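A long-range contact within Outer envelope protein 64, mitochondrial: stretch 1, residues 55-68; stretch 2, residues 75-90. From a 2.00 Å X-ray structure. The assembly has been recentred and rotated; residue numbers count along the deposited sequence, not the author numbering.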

# COMPACT_ATOMS: atom_id res chain seq x y z
N CYS A 55 9.25 -6.71 3.57
CA CYS A 55 9.31 -5.81 4.72
C CYS A 55 7.91 -5.49 5.20
O CYS A 55 7.43 -4.35 5.06
CB CYS A 55 10.08 -4.53 4.37
SG CYS A 55 11.78 -4.91 3.93
N PHE A 56 7.25 -6.48 5.80
CA PHE A 56 5.81 -6.36 6.16
C PHE A 56 5.50 -5.35 7.25
O PHE A 56 4.45 -4.66 7.15
CB PHE A 56 5.27 -7.73 6.54
CG PHE A 56 5.39 -8.73 5.42
CD1 PHE A 56 4.71 -8.52 4.23
CD2 PHE A 56 6.26 -9.80 5.51
CE1 PHE A 56 4.83 -9.41 3.16
CE2 PHE A 56 6.40 -10.69 4.43
CZ PHE A 56 5.67 -10.49 3.26
N GLN A 57 6.38 -5.19 8.25
CA GLN A 57 6.09 -4.20 9.32
C GLN A 57 6.15 -2.78 8.80
O GLN A 57 5.35 -1.90 9.19
CB GLN A 57 7.06 -4.34 10.50
CG GLN A 57 6.51 -5.20 11.64
CD GLN A 57 7.54 -5.49 12.72
OE1 GLN A 57 8.60 -4.85 12.79
NE2 GLN A 57 7.23 -6.46 13.58
N GLN A 58 7.14 -2.55 7.95
CA GLN A 58 7.33 -1.24 7.33
C GLN A 58 6.19 -0.97 6.37
O GLN A 58 5.77 0.17 6.23
CB GLN A 58 8.70 -1.15 6.63
CG GLN A 58 9.87 -1.29 7.60
CD GLN A 58 11.19 -1.25 6.87
OE1 GLN A 58 11.78 -2.30 6.53
NE2 GLN A 58 11.64 -0.06 6.57
N ALA A 59 5.71 -2.01 5.68
CA ALA A 59 4.55 -1.83 4.78
C ALA A 59 3.31 -1.40 5.58
O ALA A 59 2.61 -0.47 5.18
CB ALA A 59 4.27 -3.11 3.99
N GLU A 60 3.08 -2.09 6.71
CA GLU A 60 1.98 -1.79 7.62
C GLU A 60 2.03 -0.37 8.13
O GLU A 60 1.02 0.34 8.05
CB GLU A 60 1.94 -2.75 8.82
CG GLU A 60 1.37 -4.11 8.45
CD GLU A 60 1.59 -5.21 9.49
OE1 GLU A 60 2.27 -4.98 10.54
OE2 GLU A 60 1.08 -6.33 9.24
N GLN A 61 3.19 0.06 8.63
CA GLN A 61 3.31 1.41 9.18
C GLN A 61 2.98 2.40 8.09
O GLN A 61 2.25 3.34 8.30
CB GLN A 61 4.71 1.69 9.70
CG GLN A 61 5.01 0.96 10.98
CD GLN A 61 6.48 0.65 11.09
OE1 GLN A 61 7.33 1.50 10.85
NE2 GLN A 61 6.79 -0.59 11.44
N ASP A 62 3.51 2.15 6.90
CA ASP A 62 3.19 3.03 5.76
C ASP A 62 1.72 3.04 5.34
O ASP A 62 1.23 4.08 4.94
CB ASP A 62 4.05 2.66 4.54
CG ASP A 62 5.41 3.31 4.54
OD1 ASP A 62 5.78 4.05 5.52
OD2 ASP A 62 6.13 3.02 3.54
N CYS A 63 1.06 1.88 5.29
CA CYS A 63 -0.37 1.88 5.02
C CYS A 63 -1.11 2.56 6.13
O CYS A 63 -2.11 3.19 5.87
CB CYS A 63 -0.96 0.49 4.92
SG CYS A 63 -0.25 -0.44 3.61
N THR A 64 -0.64 2.38 7.36
CA THR A 64 -1.27 3.05 8.51
C THR A 64 -1.12 4.58 8.44
O THR A 64 -2.07 5.29 8.82
CB THR A 64 -0.79 2.46 9.86
OG1 THR A 64 -1.20 1.08 9.94
CG2 THR A 64 -1.44 3.21 11.07
N LYS A 65 0.01 5.11 7.94
CA LYS A 65 0.16 6.57 7.76
C LYS A 65 -0.68 7.09 6.62
O LYS A 65 -1.25 8.22 6.67
CB LYS A 65 1.62 6.95 7.50
CG LYS A 65 1.86 8.46 7.48
CD LYS A 65 2.37 8.96 8.83
CE LYS A 65 2.77 10.43 8.80
NZ LYS A 65 4.15 10.62 9.35
N ALA A 66 -0.74 6.28 5.56
CA ALA A 66 -1.56 6.62 4.40
C ALA A 66 -3.03 6.81 4.82
O ALA A 66 -3.72 7.68 4.32
CB ALA A 66 -1.44 5.56 3.32
N MET A 67 -3.50 5.98 5.74
CA MET A 67 -4.90 6.10 6.19
C MET A 67 -5.10 7.35 7.08
O MET A 67 -6.16 7.91 7.05
CB MET A 67 -5.32 4.86 6.94
CG MET A 67 -5.34 3.58 6.12
SD MET A 67 -5.41 2.20 7.26
CE MET A 67 -5.06 0.82 6.15
N LEU A 68 -4.08 7.77 7.83
CA LEU A 68 -4.13 9.03 8.61
C LEU A 68 -4.30 10.24 7.71
O LEU A 68 -5.11 11.12 7.96
CB LEU A 68 -2.85 9.23 9.42
CG LEU A 68 -2.41 8.23 10.48
CD1 LEU A 68 -1.13 8.73 11.15
CD2 LEU A 68 -3.49 8.01 11.52
N LYS A 75 -6.21 1.15 -1.52
CA LYS A 75 -4.99 0.36 -1.56
C LYS A 75 -4.25 0.25 -0.23
O LYS A 75 -3.63 -0.76 0.03
CB LYS A 75 -4.09 0.83 -2.71
CG LYS A 75 -4.66 0.48 -4.08
CD LYS A 75 -3.64 0.57 -5.20
CE LYS A 75 -4.28 0.67 -6.59
NZ LYS A 75 -3.29 0.77 -7.72
N ALA A 76 -4.39 1.24 0.65
CA ALA A 76 -3.83 1.17 1.99
C ALA A 76 -4.40 0.01 2.82
O ALA A 76 -3.67 -0.67 3.56
CB ALA A 76 -3.98 2.53 2.70
N TYR A 77 -5.71 -0.23 2.68
CA TYR A 77 -6.38 -1.33 3.33
C TYR A 77 -5.99 -2.71 2.72
O TYR A 77 -5.68 -3.67 3.45
CB TYR A 77 -7.90 -1.11 3.38
CG TYR A 77 -8.24 0.12 4.15
CD1 TYR A 77 -8.17 0.14 5.56
CD2 TYR A 77 -8.55 1.28 3.51
CE1 TYR A 77 -8.40 1.32 6.27
CE2 TYR A 77 -8.78 2.45 4.21
CZ TYR A 77 -8.72 2.47 5.59
OH TYR A 77 -8.97 3.66 6.23
N LEU A 78 -6.03 -2.79 1.38
CA LEU A 78 -5.62 -4.00 0.64
C LEU A 78 -4.21 -4.43 1.00
O LEU A 78 -3.97 -5.59 1.30
CB LEU A 78 -5.67 -3.74 -0.85
CG LEU A 78 -7.08 -3.47 -1.42
CD1 LEU A 78 -7.01 -3.33 -2.93
CD2 LEU A 78 -8.03 -4.58 -1.09
N ARG A 79 -3.28 -3.47 0.96
CA ARG A 79 -1.86 -3.70 1.31
C ARG A 79 -1.58 -3.98 2.80
O ARG A 79 -0.79 -4.91 3.09
CB ARG A 79 -0.98 -2.55 0.81
CG ARG A 79 -0.86 -2.54 -0.74
CD ARG A 79 -0.09 -1.36 -1.31
NE ARG A 79 -0.13 -1.48 -2.76
CZ ARG A 79 -0.28 -0.49 -3.62
NH1 ARG A 79 -0.35 0.78 -3.24
NH2 ARG A 79 -0.36 -0.80 -4.89
N ARG A 80 -2.20 -3.24 3.72
CA ARG A 80 -2.03 -3.56 5.14
C ARG A 80 -2.62 -4.95 5.42
O ARG A 80 -2.02 -5.76 6.15
CB ARG A 80 -2.66 -2.52 6.06
CG ARG A 80 -2.06 -2.59 7.45
CD ARG A 80 -2.46 -1.47 8.38
NE ARG A 80 -3.88 -1.52 8.71
CZ ARG A 80 -4.50 -0.61 9.47
NH1 ARG A 80 -5.79 -0.73 9.70
NH2 ARG A 80 -3.81 0.39 10.02
N GLY A 81 -3.77 -5.22 4.80
CA GLY A 81 -4.38 -6.54 4.81
C GLY A 81 -3.46 -7.66 4.39
O GLY A 81 -3.39 -8.70 5.06
N THR A 82 -2.76 -7.45 3.28
CA THR A 82 -1.82 -8.44 2.75
C THR A 82 -0.66 -8.67 3.71
O THR A 82 -0.24 -9.81 3.86
CB THR A 82 -1.29 -8.03 1.36
OG1 THR A 82 -2.41 -7.77 0.51
CG2 THR A 82 -0.42 -9.12 0.73
N ALA A 83 -0.15 -7.61 4.34
CA ALA A 83 1.03 -7.72 5.21
C ALA A 83 0.62 -8.47 6.46
O ALA A 83 1.37 -9.30 6.99
CB ALA A 83 1.61 -6.34 5.57
N ARG A 84 -0.58 -8.17 6.95
CA ARG A 84 -1.12 -8.87 8.07
C ARG A 84 -1.35 -10.36 7.78
O ARG A 84 -0.94 -11.19 8.57
CB ARG A 84 -2.40 -8.21 8.53
CG ARG A 84 -2.11 -6.97 9.31
CD ARG A 84 -3.37 -6.17 9.46
NE ARG A 84 -3.14 -5.04 10.34
CZ ARG A 84 -4.09 -4.21 10.76
NH1 ARG A 84 -5.38 -4.36 10.37
NH2 ARG A 84 -3.76 -3.23 11.57
N GLU A 85 -1.96 -10.68 6.66
CA GLU A 85 -2.17 -12.09 6.31
C GLU A 85 -0.83 -12.85 6.18
O GLU A 85 -0.74 -14.03 6.54
CB GLU A 85 -2.97 -12.21 5.04
CG GLU A 85 -3.20 -13.63 4.62
CD GLU A 85 -4.05 -13.72 3.39
OE1 GLU A 85 -4.48 -14.85 3.07
OE2 GLU A 85 -4.31 -12.67 2.74
N SER A 86 0.19 -12.14 5.69
CA SER A 86 1.56 -12.65 5.61
C SER A 86 2.15 -12.87 6.99
O SER A 86 2.89 -13.84 7.19
CB SER A 86 2.47 -11.70 4.85
OG SER A 86 2.14 -11.69 3.48
N LEU A 87 1.84 -11.98 7.94
CA LEU A 87 2.26 -12.15 9.32
C LEU A 87 1.28 -13.00 10.14
O LEU A 87 1.27 -12.90 11.37
CB LEU A 87 2.48 -10.78 9.98
CG LEU A 87 3.66 -9.98 9.45
CD1 LEU A 87 3.63 -8.60 10.08
CD2 LEU A 87 4.99 -10.68 9.71
N VAL A 88 0.46 -13.80 9.45
CA VAL A 88 -0.50 -14.75 10.04
C VAL A 88 -1.46 -14.07 11.06
O VAL A 88 -1.97 -14.72 11.96
CB VAL A 88 0.27 -16.04 10.54
CG1 VAL A 88 -0.63 -17.07 11.24
CG2 VAL A 88 0.96 -16.72 9.36
N ARG A 89 -1.73 -12.77 10.89
CA ARG A 89 -2.68 -12.06 11.75
C ARG A 89 -4.00 -11.92 10.99
O ARG A 89 -4.35 -10.83 10.49
CB ARG A 89 -2.09 -10.73 12.22
CG ARG A 89 -1.22 -10.94 13.45
CD ARG A 89 -0.05 -10.00 13.57
NE ARG A 89 -0.49 -8.61 13.70
CZ ARG A 89 -0.34 -7.64 12.78
NH1 ARG A 89 -0.79 -6.41 13.06
NH2 ARG A 89 0.26 -7.86 11.59
N TYR A 90 -4.68 -13.06 10.89
CA TYR A 90 -5.81 -13.23 9.98
C TYR A 90 -7.03 -12.38 10.36
O TYR A 90 -7.75 -11.94 9.47
CB TYR A 90 -6.26 -14.68 9.87
CG TYR A 90 -5.20 -15.67 9.42
CD1 TYR A 90 -4.54 -15.51 8.22
CD2 TYR A 90 -4.86 -16.79 10.22
CE1 TYR A 90 -3.57 -16.41 7.81
CE2 TYR A 90 -3.91 -17.69 9.81
CZ TYR A 90 -3.27 -17.49 8.60
OH TYR A 90 -2.31 -18.36 8.19

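Close packing of antiparallel helices depends on matching thin places on one surface with bulk on the other, and this pair from Outer envelope protein 64 is a compact illustration. Helices 56-68 and 75-86 run at 153° to each other, their axes approach to 8.7 Å, and together the two stretches bury 732 Å². Such proximity calls for small residues along the seam. The CA atoms of Cys63 and Ala76 lie only 4.7 Å apart, and there the CB of Cys63 rests 3.2 Å from the backbone O of Ala76. Ala76 in turn offers its methyl group to two neighbours, Ala76 CB lying 4.0 Å from Ala66 CB and 3.8 Å from Met67 CG. Two turns along, Ala83 plays a similar part: its short side chain lets the first helix come near enough for Phe56 O to sit 3.7 Å from Ala83 CB.

Where the seam is thin, larger side chains fill the space beside it. Arg80 is the clearest knob, set in a hollow made by Glu60, Cys63, Thr64 and Met67. Arg80 CB meets the CB of Cys63 at 3.6 Å, and Arg80 CG lies 3.9 Å from Glu60 CG, so its methylenes pack against the first helix, and the guanidinium also packs, under Met67 CE. Although its CA-to-CB bond points sideways, the chain bends at chi3 (p) and its end comes nearer the first helix. Arg80 NH2 donates a hydrogen bond to Thr64 OG1 at 2.7 Å, with Thr64 OG1 at the edge of the guanidinium, near its plane, while Met67 CE covers one face, 3.7 Å from Arg80 CZ.

Met67, long and unbranched, is well shaped for a narrow gap. Met67 CE lies over one face of the Tyr77 ring, 3.2 Å from Tyr77 CD1. The CA-to-CB bond of Tyr77 points away from the first helix, yet its ring swings back far enough to receive the methyl.

At the other end, Phe56 supplies the bulk. Ser86 CB sits over one face of the Phe56 ring, 3.8 Å from the centroid, a CH-pi contact, with the CB 13° off the ring normal. Phe56 CD1 reaches Ala83 CB at 4.0 Å, and Phe56 CB meets Leu87 CD1 at the same distance.

Glu60 closes the margin. Glu60 CG packs 3.7 Å from Ala83 CB, and its carboxylate lies against the last turn of the second helix, where Glu60 OE2 accepts a hydrogen bond from Arg89 NH2, from just beyond the helix, at 2.9 Å within a salt bridge. The carboxylate thus both packs against the last turn and pairs with Arg89.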